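Long-range contacts in beta-xylanase (Roseburia intestinalis L1-82, PDB 6SGF), which binds xylan with low affinity through its family CBM86 carbohydrate-binding module, one domain of a larger enzyme that probably cleaves internal beta-1,4-xylosidic linkages: residues K7-D12 and V126-K131; W43-S48 and G102-V107; V54-F59 and T95-G100; P67-V72 and M110-K115. One frame throughout, in Å; residues are numbered along the deposited sequence.

Contact 1: residues K7-D12 and V126-K131; sequences KVFTAD and VTFELK. With CD (cadmium ion), chain S.
Lys7, Val8 and Phe9 lie against Phe128, Thr127 and Val126 as an antiparallel strand pair that ties the first and last strands of this beta-sandwich module together. The axes of 7-10 and 126-130 approach to 4.6 Å and run at 175°. Backbone bonding comes as two reciprocal sets. Lys7 and Phe128 each give an N-H to the other, with Phe128 N 2.7 Å from Lys7 O, and Phe9 and Val126 do likewise, Phe9 N standing 2.8 Å from Val126 O. Between them sits the non-hydrogen-bonded pair of Val8 and Thr127. On that face methyl meets hydroxyl: Val8 CG2 lies 3.4 Å from Thr127 OG1 and also touches Thr127 CG2, while Val8 packs on Val8 of the second subunit.

The face bearing Phe9, Val126 and Phe128 looks into the sandwich. Here the phenyl rings meet rim to rim with planes at 61°, and Phe128 CE1 comes in near the plane of the Phe9 ring, 3.7 Å from Phe9 CE2. Beyond that pair, Phe128 reaches Val57 of its own sheet and Ile49 of the facing one.

The charged ends lead away from the strand pair. The chain of Lys7 bends at each torsion beyond CG and ends in a salt bridge with Glu47. Glu129, its side chain clear of 7-12, holds a cadmium ion through both carboxylate oxygens, with OE2 2.6 Å from the metal.

Contact 2: residues W43-S48 and G102-V107; sequences WTLPES and GAIDAV
Trp43 to Leu45 run antiparallel to Ala103 to Val107, the short axes 4.6 Å apart at 146°, as neighbouring strands of the five-stranded sheet of the beta-sandwich. Trp43 and Val107 form a hydrogen-bonded pair, each N-H reaching the other's carbonyl, with Trp43 N 2.8 Å from Val107 O. The next bond is less regular: Leu45 N is 3.1 Å from Asp105 O and stands 38° above that carbonyl plane, just before the chain turns a corner at Pro46 and Glu47.

Leu45 carries the apolar core of the contact. Its CD1 is anti to CA (chi2 -176°) and lies 3.8 Å from Ile104 CG2, while CD2 faces Val107 CG1 at 4.4 Å. Phe128 of the other sheet closes on Leu45, Ile104 and Val107 alike. An alanine in place of Leu45 would probably open a gap beside Ile104, Val107 and Phe128, because CG and both methyls would be gone.

Trp43 lies on the same face as Val107, its CE3 approaching Val107 CG2, and its ring also meets that of Trp30. Past the corner, Ser48 comes back to the strand, its CB 3.1 Å from Ile104 O. On the face of Thr44 and Ala106, Ala106 CB stands 3.0 Å from Trp43 O.

Contact 3: residues V54-F59 and T95-G100; sequences VNAVTF and TINPSG
Thr58 and Thr95 share one rotamer, OG1 anti to the carbonyl carbon (chi1 -60° and -68°), and this brings their hydroxyls together as a hydrogen bond of 3.0 Å between the two OG1 atoms. In Asn97 the first torsion puts CG beside the backbone N, on the way to the other strand. The amide ND2 then gives a nearly straight bond (174°) to Asn55 O at 3.0 Å, and that acceptor lies in the amide plane of Asn97.

The backbone partners are Val57 and Ile96, bonded both ways as an antiparallel pair, with Val57 N 2.8 Å from Ile96 O. Where the pairing ends, a water takes over, donating to Asn55 O and to Pro98 O, the latter at 2.9 Å. Asn55 and Ala56 face Glu129 on the other flank as a classic beta bulge.

Toward the sandwich interior the contact is apolar. Pro98 CG touches Val54 CG1 at 3.9 Å and Val57 CG2 at 4.0 Å, and Phe59 CE1 meets Ile96 CD1. The hydroxyl pair lies on the opposite face, whose contacts also include Ala56 CB. Asn55 O, gripped by an amide and a water, is satisfied although the backbone pairing with 95-96 has ended.

Contact 4: residues P67-V72 and M110-K115; sequences PISLKV and MITEDK. With XYP (beta-D-xylopyranose), chain H.
Lys71 and Met110 meet beside O2 and O3 of a bound xylose in the glycan pocket of the module. Lys71 NZ gives a hydrogen bond of 2.9 Å to the sugar O3 and a weak one to O2. Met110 adds van der Waals contact, its SD and CE both 3.2 Å from the same O3. The two side chains also touch each other, CE of Lys71 lying 3.8 Å from CE of Met110. Lys71 is extended beyond CG, whereas Met110 bends at chi3 (74°), which turns its CE toward Ser69 and Lys71.

Asp78, by a salt bridge, and Gln40 also hold the ammonium, and both bond the sugar themselves. An alanine at Lys71 would probably leave Asp78 without its mate and strip the xylose of this donor.

Beneath this shell, Ser69 and Met110 form a two-way antiparallel hydrogen-bonded pair, with Ser69 N 2.8 Å from Met110 O. Further along, where regular pairing stops, waters bridge the segments. One lies 2.9 Å from both Ser69 OG and Thr112 OG1. Another donates to Pro67 O at 2.8 Å and accepts from Thr112 N, and Thr112 itself touches a further xylose. Strand 68-73 lies between 103-110 and 84-88 in the five-stranded sheet; Tyr86 of 84-88 packs on both Ser69 and Met110, while Leu70 packs on Ile96 and Tyr94 of the other sheet.

In the fold
Contacts 1 and 3 belong to one sheet, where strands 119-130 and 54-62 are neighbours; contacts 2 and 4 belong to the other, sharing strand 103-110 or its end. Contacts 1 and 4 are buried and lie on opposite sides of the chain's centre, whereas contacts 2 and 3 are partly buried, with exposed residues at their margins. Aliphatic and phenyl groups from all four interlock between the sheets: Ile104 meets Val54, Val57 meets Val72, and Phe59 meets Leu70 and Val107. Polar chemistry differs with place: a charged pair links contacts 1 and 2, contact 3 relies on neutral groups, and contact 4 alone of the four bonds the glycan, through Lys71, and fills out its pairing with water.

Contact 1: residues K7-D12 and V126-K131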
loop_
_atom_site.group_PDB
_atom_site.type_symbol
_atom_site.label_atom_id
_atom_site.label_comp_id
_atom_site.label_asym_id
_atom_site.label_seq_id
_atom_site.Cartn_x
_atom_site.Cartn_y
_atom_site.Cartn_z
ATOM N N LYS B 7 -10.612 -1.670 4.566
ATOM C CA LYS B 7 -10.415 -0.462 3.793
ATOM C C LYS B 7 -8.939 -0.073 3.894
ATOM O O LYS B 7 -8.445 0.215 4.989
ATOM C CB LYS B 7 -11.323 0.645 4.319
ATOM C CG LYS B 7 -12.830 0.514 3.987
ATOM C CD LYS B 7 -13.115 0.081 2.532
ATOM C CE LYS B 7 -12.185 0.735 1.465
ATOM N NZ LYS B 7 -12.635 2.019 0.863
ATOM N N VAL B 8 -8.220 -0.120 2.779
ATOM C CA VAL B 8 -6.773 0.092 2.778
ATOM C C VAL B 8 -6.479 1.372 2.028
ATOM O O VAL B 8 -6.923 1.534 0.892
ATOM C CB VAL B 8 -6.019 -1.078 2.118
ATOM C CG1 VAL B 8 -4.531 -0.766 2.044
ATOM C CG2 VAL B 8 -6.239 -2.387 2.831
ATOM N N PHE B 9 -5.703 2.259 2.625
ATOM C CA PHE B 9 -5.257 3.466 1.943
ATOM C C PHE B 9 -3.741 3.478 1.876
ATOM O O PHE B 9 -3.071 3.577 2.917
ATOM C CB PHE B 9 -5.775 4.711 2.658
ATOM C CG PHE B 9 -7.241 4.690 2.906
ATOM C CD1 PHE B 9 -8.131 4.697 1.849
ATOM C CD2 PHE B 9 -7.734 4.629 4.193
ATOM C CE1 PHE B 9 -9.506 4.664 2.074
ATOM C CE2 PHE B 9 -9.107 4.596 4.433
ATOM C CZ PHE B 9 -9.994 4.618 3.361
ATOM N N THR B 10 -3.203 3.452 0.658
ATOM C CA THR B 10 -1.774 3.648 0.493
ATOM C C THR B 10 -1.443 5.137 0.680
ATOM O O THR B 10 -2.331 5.994 0.720
ATOM C CB THR B 10 -1.296 3.142 -0.866
ATOM O OG1 THR B 10 -1.986 3.792 -1.931
ATOM C CG2 THR B 10 -1.528 1.616 -1.001
ATOM N N ALA B 11 -0.141 5.427 0.850
ATOM C CA ALA B 11 0.315 6.775 1.174
ATOM C C ALA B 11 -0.205 7.817 0.187
ATOM O O ALA B 11 -0.643 8.899 0.592
ATOM C CB ALA B 11 1.840 6.828 1.239
ATOM N N ASP B 12 -0.191 7.507 -1.112
ATOM C CA ASP B 12 -0.620 8.529 -2.060
ATOM C C ASP B 12 -2.102 8.862 -1.962
ATOM O O ASP B 12 -2.530 9.857 -2.558
ATOM C CB ASP B 12 -0.269 8.131 -3.501
ATOM C CG ASP B 12 -1.157 7.050 -4.073
ATOM O OD1 ASP B 12 -1.596 6.148 -3.332
ATOM O OD2 ASP B 12 -1.354 7.068 -5.309
ATOM N N VAL B 126 -2.208 2.601 5.553
ATOM C CA VAL B 126 -3.046 2.452 6.737
ATOM C C VAL B 126 -4.269 1.634 6.353
ATOM O O VAL B 126 -4.913 1.911 5.337
ATOM C CB VAL B 126 -3.468 3.812 7.319
ATOM C CG1 VAL B 126 -4.293 3.584 8.606
ATOM C CG2 VAL B 126 -2.228 4.681 7.590
ATOM N N THR B 127 -4.549 0.600 7.140
ATOM C CA THR B 127 -5.622 -0.350 6.872
ATOM C C THR B 127 -6.643 -0.331 8.001
ATOM O O THR B 127 -6.268 -0.423 9.167
ATOM C CB THR B 127 -5.078 -1.775 6.746
ATOM O OG1 THR B 127 -4.233 -1.888 5.579
ATOM C CG2 THR B 127 -6.269 -2.737 6.657
ATOM N N PHE B 128 -7.921 -0.215 7.651
ATOM C CA PHE B 128 -9.030 -0.294 8.596
ATOM C C PHE B 128 -9.744 -1.615 8.399
ATOM O O PHE B 128 -10.293 -1.863 7.320
ATOM C CB PHE B 128 -9.986 0.862 8.375
ATOM C CG PHE B 128 -9.350 2.189 8.638
ATOM C CD1 PHE B 128 -8.542 2.777 7.690
ATOM C CD2 PHE B 128 -9.526 2.811 9.850
ATOM C CE1 PHE B 128 -7.933 3.983 7.941
ATOM C CE2 PHE B 128 -8.926 4.038 10.107
ATOM C CZ PHE B 128 -8.112 4.608 9.152
ATOM N N GLU B 129 -9.692 -2.479 9.408
ATOM C CA GLU B 129 -10.437 -3.726 9.367
ATOM C C GLU B 129 -11.721 -3.579 10.174
ATOM O O GLU B 129 -11.676 -3.262 11.371
ATOM C CB GLU B 129 -9.643 -4.920 9.868
ATOM C CG GLU B 129 -10.510 -6.172 9.675
ATOM C CD GLU B 129 -9.722 -7.422 9.633
ATOM O OE1 GLU B 129 -8.482 -7.297 9.712
ATOM O OE2 GLU B 129 -10.330 -8.523 9.531
ATOM N N LEU B 130 -12.849 -3.831 9.542
ATOM C CA LEU B 130 -14.128 -3.607 10.195
ATOM C C LEU B 130 -14.490 -4.825 11.040
ATOM O O LEU B 130 -14.009 -5.937 10.824
ATOM C CB LEU B 130 -15.215 -3.329 9.171
ATOM C CG LEU B 130 -14.882 -2.247 8.134
ATOM C CD1 LEU B 130 -16.098 -1.962 7.288
ATOM C CD2 LEU B 130 -14.373 -0.981 8.823
ATOM N N LYS B 131 -15.325 -4.594 12.043
ATOM C CA LYS B 131 -15.788 -5.697 12.876
ATOM C C LYS B 131 -16.598 -6.694 12.061
ATOM O O LYS B 131 -17.252 -6.338 11.079
ATOM C CB LYS B 131 -16.648 -5.156 14.014
ATOM C CG LYS B 131 -15.896 -4.305 15.027
ATOM C CD LYS B 131 -16.833 -3.672 16.040
ATOM C CE LYS B 131 -16.080 -2.632 16.872
ATOM N NZ LYS B 131 -16.961 -1.837 17.767
HETATM CD CD CD S . -8.093 -9.686 10.060
#

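Contact 2: residues W43-S48 and G102-V107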
loop_
_atom_site.group_PDB
_atom_site.type_symbol
_atom_site.label_atom_id
_atom_site.label_comp_id
_atom_site.label_asym_id
_atom_site.label_seq_id
_atom_site.Cartn_x
_atom_site.Cartn_y
_atom_site.Cartn_z
ATOM N N TRP B 43 -2.964 13.084 8.852
ATOM C CA TRP B 43 -3.506 12.884 7.517
ATOM C C TRP B 43 -5.021 12.684 7.559
ATOM O O TRP B 43 -5.528 11.910 8.376
ATOM C CB TRP B 43 -2.912 11.659 6.835
ATOM C CG TRP B 43 -1.476 11.638 6.509
ATOM C CD1 TRP B 43 -0.894 11.992 5.325
ATOM C CD2 TRP B 43 -0.435 11.156 7.348
ATOM N NE1 TRP B 43 0.476 11.787 5.394
ATOM C CE2 TRP B 43 0.774 11.264 6.623
ATOM C CE3 TRP B 43 -0.399 10.660 8.660
ATOM C CZ2 TRP B 43 1.986 10.874 7.151
ATOM C CZ3 TRP B 43 0.810 10.285 9.186
ATOM C CH2 TRP B 43 1.990 10.382 8.435
ATOM N N THR B 44 -5.724 13.296 6.606
ATOM C CA THR B 44 -7.149 13.094 6.437
ATOM C C THR B 44 -7.420 11.849 5.601
ATOM O O THR B 44 -6.703 11.554 4.639
ATOM C CB THR B 44 -7.789 14.311 5.749
ATOM O OG1 THR B 44 -7.415 15.520 6.436
ATOM C CG2 THR B 44 -9.331 14.163 5.763
ATOM N N LEU B 45 -8.461 11.121 5.980
ATOM C CA LEU B 45 -8.865 9.951 5.215
ATOM C C LEU B 45 -9.714 10.387 4.021
ATOM O O LEU B 45 -10.416 11.394 4.093
ATOM C CB LEU B 45 -9.648 8.996 6.095
ATOM C CG LEU B 45 -8.930 8.395 7.314
ATOM C CD1 LEU B 45 -9.918 7.403 7.933
ATOM C CD2 LEU B 45 -7.604 7.765 6.896
ATOM N N PRO B 46 -9.669 9.656 2.910
ATOM C CA PRO B 46 -10.520 10.045 1.767
ATOM C C PRO B 46 -12.011 10.047 2.102
ATOM O O PRO B 46 -12.786 10.744 1.438
ATOM C CB PRO B 46 -10.177 8.999 0.694
ATOM C CG PRO B 46 -8.885 8.422 1.108
ATOM C CD PRO B 46 -8.836 8.488 2.605
ATOM N N GLU B 47 -12.436 9.291 3.118
ATOM C CA GLU B 47 -13.841 9.125 3.496
ATOM C C GLU B 47 -13.830 8.803 4.966
ATOM O O GLU B 47 -12.929 8.104 5.394
ATOM C CB GLU B 47 -14.416 7.966 2.688
ATOM C CG GLU B 47 -13.766 6.614 3.129
ATOM C CD GLU B 47 -13.039 5.947 1.970
ATOM O OE1 GLU B 47 -12.287 6.690 1.280
ATOM O OE2 GLU B 47 -13.254 4.742 1.717
ATOM N N SER B 48 -14.710 9.357 5.768
ATOM C CA SER B 48 -14.638 8.928 7.150
ATOM C C SER B 48 -15.366 7.608 7.322
ATOM O O SER B 48 -16.124 7.170 6.458
ATOM C CB SER B 48 -15.032 10.072 8.070
ATOM O OG SER B 48 -16.076 10.873 7.494
ATOM N N GLY B 102 -18.419 8.658 17.265
ATOM C CA GLY B 102 -18.221 9.470 16.087
ATOM C C GLY B 102 -17.553 8.704 14.957
ATOM O O GLY B 102 -17.623 7.479 14.868
ATOM N N ALA B 103 -16.902 9.455 14.075
ATOM C CA ALA B 103 -16.284 8.905 12.879
ATOM C C ALA B 103 -14.779 9.140 12.907
ATOM O O ALA B 103 -14.310 10.162 13.426
ATOM C CB ALA B 103 -16.872 9.524 11.618
ATOM N N ILE B 104 -14.028 8.185 12.373
ATOM C CA ILE B 104 -12.592 8.369 12.201
ATOM C C ILE B 104 -12.415 9.277 11.003
ATOM O O ILE B 104 -12.800 8.916 9.890
ATOM C CB ILE B 104 -11.861 7.036 11.985
ATOM C CG1 ILE B 104 -12.092 6.106 13.167
ATOM C CG2 ILE B 104 -10.354 7.315 11.718
ATOM C CD1 ILE B 104 -11.690 4.669 12.893
ATOM N N ASP B 105 -11.811 10.442 11.216
ATOM C CA ASP B 105 -11.587 11.390 10.138
ATOM C C ASP B 105 -10.118 11.509 9.756
ATOM O O ASP B 105 -9.813 12.029 8.673
ATOM C CB ASP B 105 -12.106 12.788 10.525
ATOM C CG ASP B 105 -11.436 13.353 11.793
ATOM O OD1 ASP B 105 -11.197 12.594 12.753
ATOM O OD2 ASP B 105 -11.169 14.570 11.844
ATOM N N ALA B 106 -9.204 11.021 10.587
ATOM C CA ALA B 106 -7.782 11.230 10.342
ATOM C C ALA B 106 -6.963 10.234 11.154
ATOM O O ALA B 106 -7.460 9.614 12.095
ATOM C CB ALA B 106 -7.353 12.658 10.696
ATOM N N VAL B 107 -5.682 10.112 10.773
ATOM C CA VAL B 107 -4.675 9.356 11.515
ATOM C C VAL B 107 -3.406 10.197 11.602
ATOM O O VAL B 107 -3.250 11.204 10.910
ATOM C CB VAL B 107 -4.375 7.992 10.861
ATOM C CG1 VAL B 107 -5.657 7.135 10.845
ATOM C CG2 VAL B 107 -3.791 8.171 9.481
#

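Contact 3: residues V54-F59 and T95-G100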
loop_
_atom_site.group_PDB
_atom_site.type_symbol
_atom_site.label_atom_id
_atom_site.label_comp_id
_atom_site.label_asym_id
_atom_site.label_seq_id
_atom_site.Cartn_x
_atom_site.Cartn_y
_atom_site.Cartn_z
ATOM N N VAL B 54 -15.166 -0.184 13.423
ATOM C CA VAL B 54 -13.769 -0.525 13.164
ATOM C C VAL B 54 -13.233 -1.421 14.268
ATOM O O VAL B 54 -13.314 -1.077 15.457
ATOM C CB VAL B 54 -12.908 0.746 13.034
ATOM C CG1 VAL B 54 -11.447 0.380 12.867
ATOM C CG2 VAL B 54 -13.378 1.581 11.862
ATOM N N ASN B 55 -12.676 -2.565 13.883
ATOM C CA ASN B 55 -12.030 -3.424 14.860
ATOM C C ASN B 55 -10.568 -3.062 15.058
ATOM O O ASN B 55 -10.083 -3.048 16.186
ATOM C CB ASN B 55 -12.118 -4.893 14.447
ATOM C CG ASN B 55 -11.739 -5.806 15.573
ATOM O OD1 ASN B 55 -12.317 -5.727 16.657
ATOM N ND2 ASN B 55 -10.748 -6.658 15.345
ATOM N N ALA B 56 -9.860 -2.727 13.980
ATOM C CA ALA B 56 -8.422 -2.551 14.067
ATOM C C ALA B 56 -7.984 -1.564 13.000
ATOM O O ALA B 56 -8.546 -1.534 11.897
ATOM C CB ALA B 56 -7.696 -3.903 13.883
ATOM N N VAL B 57 -6.984 -0.758 13.345
ATOM C CA VAL B 57 -6.306 0.123 12.397
ATOM C C VAL B 57 -4.829 -0.275 12.377
ATOM O O VAL B 57 -4.152 -0.209 13.410
ATOM C CB VAL B 57 -6.456 1.608 12.773
ATOM C CG1 VAL B 57 -5.812 2.478 11.707
ATOM C CG2 VAL B 57 -7.942 2.013 12.937
ATOM N N THR B 58 -4.315 -0.647 11.206
ATOM C CA THR B 58 -2.944 -1.114 11.087
ATOM C C THR B 58 -2.132 -0.147 10.229
ATOM O O THR B 58 -2.483 0.115 9.075
ATOM C CB THR B 58 -2.902 -2.526 10.508
ATOM O OG1 THR B 58 -3.620 -3.402 11.381
ATOM C CG2 THR B 58 -1.452 -3.011 10.401
ATOM N N PHE B 59 -1.061 0.377 10.802
ATOM C CA PHE B 59 -0.144 1.271 10.119
ATOM C C PHE B 59 1.034 0.444 9.631
ATOM O O PHE B 59 1.678 -0.247 10.432
ATOM C CB PHE B 59 0.386 2.378 11.034
ATOM C CG PHE B 59 -0.662 3.289 11.597
ATOM C CD1 PHE B 59 -1.607 2.821 12.509
ATOM C CD2 PHE B 59 -0.682 4.608 11.242
ATOM C CE1 PHE B 59 -2.553 3.674 13.064
ATOM C CE2 PHE B 59 -1.582 5.467 11.787
ATOM C CZ PHE B 59 -2.542 4.998 12.707
ATOM N N THR B 95 -0.664 -2.283 15.107
ATOM C CA THR B 95 -2.120 -2.278 15.143
ATOM C C THR B 95 -2.620 -1.515 16.359
ATOM O O THR B 95 -2.108 -1.699 17.468
ATOM C CB THR B 95 -2.667 -3.706 15.157
ATOM O OG1 THR B 95 -2.388 -4.327 13.897
ATOM C CG2 THR B 95 -4.150 -3.709 15.375
ATOM N N ILE B 96 -3.587 -0.623 16.134
ATOM C CA ILE B 96 -4.326 0.031 17.206
ATOM C C ILE B 96 -5.760 -0.476 17.129
ATOM O O ILE B 96 -6.359 -0.482 16.049
ATOM C CB ILE B 96 -4.299 1.562 17.074
ATOM C CG1 ILE B 96 -2.898 2.109 17.335
ATOM C CG2 ILE B 96 -5.282 2.197 18.062
ATOM C CD1 ILE B 96 -2.805 3.585 16.994
ATOM N N ASN B 97 -6.331 -0.856 18.269
ATOM C CA ASN B 97 -7.741 -1.220 18.280
ATOM C C ASN B 97 -8.523 -0.048 18.874
ATOM O O ASN B 97 -8.559 0.101 20.102
ATOM C CB ASN B 97 -7.948 -2.492 19.097
ATOM C CG ASN B 97 -7.122 -3.664 18.558
ATOM O OD1 ASN B 97 -6.071 -4.025 19.094
ATOM N ND2 ASN B 97 -7.581 -4.224 17.461
ATOM N N PRO B 98 -9.131 0.809 18.061
ATOM C CA PRO B 98 -9.692 2.069 18.561
ATOM C C PRO B 98 -11.076 1.902 19.172
ATOM O O PRO B 98 -11.786 0.939 18.918
ATOM C CB PRO B 98 -9.792 2.914 17.283
ATOM C CG PRO B 98 -10.200 1.888 16.271
ATOM C CD PRO B 98 -9.409 0.641 16.614
ATOM N N SER B 99 -11.460 2.884 19.979
ATOM C CA SER B 99 -12.771 2.856 20.615
ATOM C C SER B 99 -13.241 4.288 20.806
ATOM O O SER B 99 -12.436 5.211 20.934
ATOM C CB SER B 99 -12.780 2.096 21.958
ATOM O OG SER B 99 -11.747 2.492 22.849
ATOM N N GLY B 100 -14.559 4.455 20.857
ATOM C CA GLY B 100 -15.195 5.708 21.198
ATOM C C GLY B 100 -16.295 6.063 20.212
ATOM O O GLY B 100 -16.789 5.218 19.465
HETATM O O HOH W 1 -11.340 -1.896 18.600
#

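Contact 4: residues P67-V72 and M110-K115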
loop_
_atom_site.group_PDB
_atom_site.type_symbol
_atom_site.label_atom_id
_atom_site.label_comp_id
_atom_site.label_asym_id
_atom_site.label_seq_id
_atom_site.Cartn_x
_atom_site.Cartn_y
_atom_site.Cartn_z
ATOM N N PRO B 67 11.585 5.320 17.479
ATOM C CA PRO B 67 10.275 4.834 17.956
ATOM C C PRO B 67 9.173 5.825 17.606
ATOM O O PRO B 67 9.395 7.037 17.604
ATOM C CB PRO B 67 10.459 4.709 19.473
ATOM C CG PRO B 67 11.976 4.613 19.670
ATOM C CD PRO B 67 12.554 5.455 18.588
ATOM N N ILE B 68 7.983 5.306 17.282
ATOM C CA ILE B 68 6.900 6.167 16.820
ATOM C C ILE B 68 5.660 5.992 17.694
ATOM O O ILE B 68 5.434 4.952 18.310
ATOM C CB ILE B 68 6.518 5.942 15.325
ATOM C CG1 ILE B 68 6.088 4.489 15.042
ATOM C CG2 ILE B 68 7.637 6.344 14.443
ATOM C CD1 ILE B 68 5.668 4.264 13.626
ATOM N N SER B 69 4.834 7.036 17.686
ATOM C CA SER B 69 3.510 7.057 18.273
ATOM C C SER B 69 2.476 7.171 17.162
ATOM O O SER B 69 2.685 7.881 16.173
ATOM C CB SER B 69 3.407 8.227 19.256
ATOM O OG SER B 69 4.332 7.966 20.312
ATOM N N LEU B 70 1.391 6.424 17.303
ATOM C CA LEU B 70 0.365 6.324 16.288
ATOM C C LEU B 70 -0.957 6.809 16.870
ATOM O O LEU B 70 -1.283 6.518 18.031
ATOM C CB LEU B 70 0.249 4.898 15.780
ATOM C CG LEU B 70 1.556 4.321 15.232
ATOM C CD1 LEU B 70 1.372 2.813 14.976
ATOM C CD2 LEU B 70 2.049 5.000 14.009
ATOM N N LYS B 71 -1.726 7.521 16.060
ATOM C CA LYS B 71 -2.967 8.142 16.499
ATOM C C LYS B 71 -4.105 7.877 15.522
ATOM O O LYS B 71 -3.921 7.968 14.310
ATOM C CB LYS B 71 -2.814 9.665 16.628
ATOM C CG LYS B 71 -1.792 10.106 17.642
ATOM C CD LYS B 71 -1.732 11.651 17.681
ATOM C CE LYS B 71 -0.759 12.191 18.718
ATOM N NZ LYS B 71 -1.011 13.673 18.844
ATOM N N VAL B 72 -5.283 7.604 16.067
ATOM C CA VAL B 72 -6.529 7.512 15.323
ATOM C C VAL B 72 -7.431 8.620 15.853
ATOM O O VAL B 72 -7.879 8.572 17.001
ATOM C CB VAL B 72 -7.182 6.141 15.456
ATOM C CG1 VAL B 72 -8.444 6.083 14.608
ATOM C CG2 VAL B 72 -6.210 5.078 15.047
ATOM N N MET B 110 3.610 10.521 15.345
ATOM C CA MET B 110 4.309 11.486 16.187
ATOM C C MET B 110 5.532 10.817 16.820
ATOM O O MET B 110 5.563 9.599 16.979
ATOM C CB MET B 110 3.353 12.001 17.281
ATOM C CG MET B 110 3.969 12.922 18.285
ATOM S SD MET B 110 2.747 13.422 19.548
ATOM C CE MET B 110 2.563 11.960 20.553
ATOM N N ILE B 111 6.536 11.605 17.208
ATOM C CA ILE B 111 7.649 11.079 18.008
ATOM C C ILE B 111 7.589 11.659 19.416
ATOM O O ILE B 111 7.186 12.810 19.614
ATOM C CB ILE B 111 9.034 11.354 17.381
ATOM C CG1 ILE B 111 9.276 12.840 17.173
ATOM C CG2 ILE B 111 9.176 10.556 16.083
ATOM C CD1 ILE B 111 10.729 13.230 17.483
ATOM N N THR B 112 8.018 10.857 20.394
ATOM C CA THR B 112 8.123 11.320 21.775
ATOM C C THR B 112 9.561 11.519 22.217
ATOM O O THR B 112 9.796 11.950 23.356
ATOM C CB THR B 112 7.452 10.343 22.750
ATOM O OG1 THR B 112 7.992 9.037 22.569
ATOM C CG2 THR B 112 5.950 10.285 22.523
ATOM N N GLU B 113 10.535 11.220 21.364
ATOM C CA GLU B 113 11.936 11.414 21.735
ATOM C C GLU B 113 12.253 12.889 22.006
ATOM O O GLU B 113 11.992 13.764 21.170
ATOM C CB GLU B 113 12.818 10.889 20.607
ATOM C CG GLU B 113 14.201 10.413 20.975
ATOM C CD GLU B 113 14.175 9.124 21.774
ATOM O OE1 GLU B 113 14.003 8.017 21.176
ATOM O OE2 GLU B 113 14.333 9.236 23.003
ATOM N N ASP B 114 12.884 13.154 23.160
ATOM C CA ASP B 114 13.144 14.529 23.598
ATOM C C ASP B 114 14.236 15.223 22.778
ATOM O O ASP B 114 14.205 16.448 22.655
ATOM C CB ASP B 114 13.431 14.566 25.102
ATOM C CG ASP B 114 14.650 13.807 25.474
ATOM O OD1 ASP B 114 15.218 13.153 24.580
ATOM O OD2 ASP B 114 15.049 13.881 26.653
ATOM N N LYS B 115 15.240 14.498 22.267
ATOM C CA LYS B 115 16.313 15.099 21.462
ATOM C C LYS B 115 16.544 14.271 20.202
ATOM O O LYS B 115 17.529 13.519 20.093
ATOM C CB LYS B 115 17.616 15.242 22.252
ATOM C CG LYS B 115 17.457 16.054 23.526
ATOM C CD LYS B 115 18.075 17.439 23.391
ATOM C CE LYS B 115 17.355 18.471 24.255
ATOM N NZ LYS B 115 16.428 19.326 23.442
HETATM C C1 XYP H . 1.109 17.528 21.519
HETATM C C2 XYP H . 0.676 16.184 20.931
HETATM C C3 XYP H . 0.332 15.244 22.033
HETATM C C4 XYP H . 1.395 15.197 23.107
HETATM C C5 XYP H . 1.780 16.583 23.645
HETATM O O2 XYP H . -0.385 16.420 20.002
HETATM O O3 XYP H . 0.177 13.918 21.450
HETATM O O4 XYP H . 0.866 14.385 24.167
HETATM O O5 XYP H . 2.229 17.363 22.491
HETATM O O HOH W 2 7.181 7.590 20.158
HETATM O O HOH W 3 9.963 8.715 19.746
#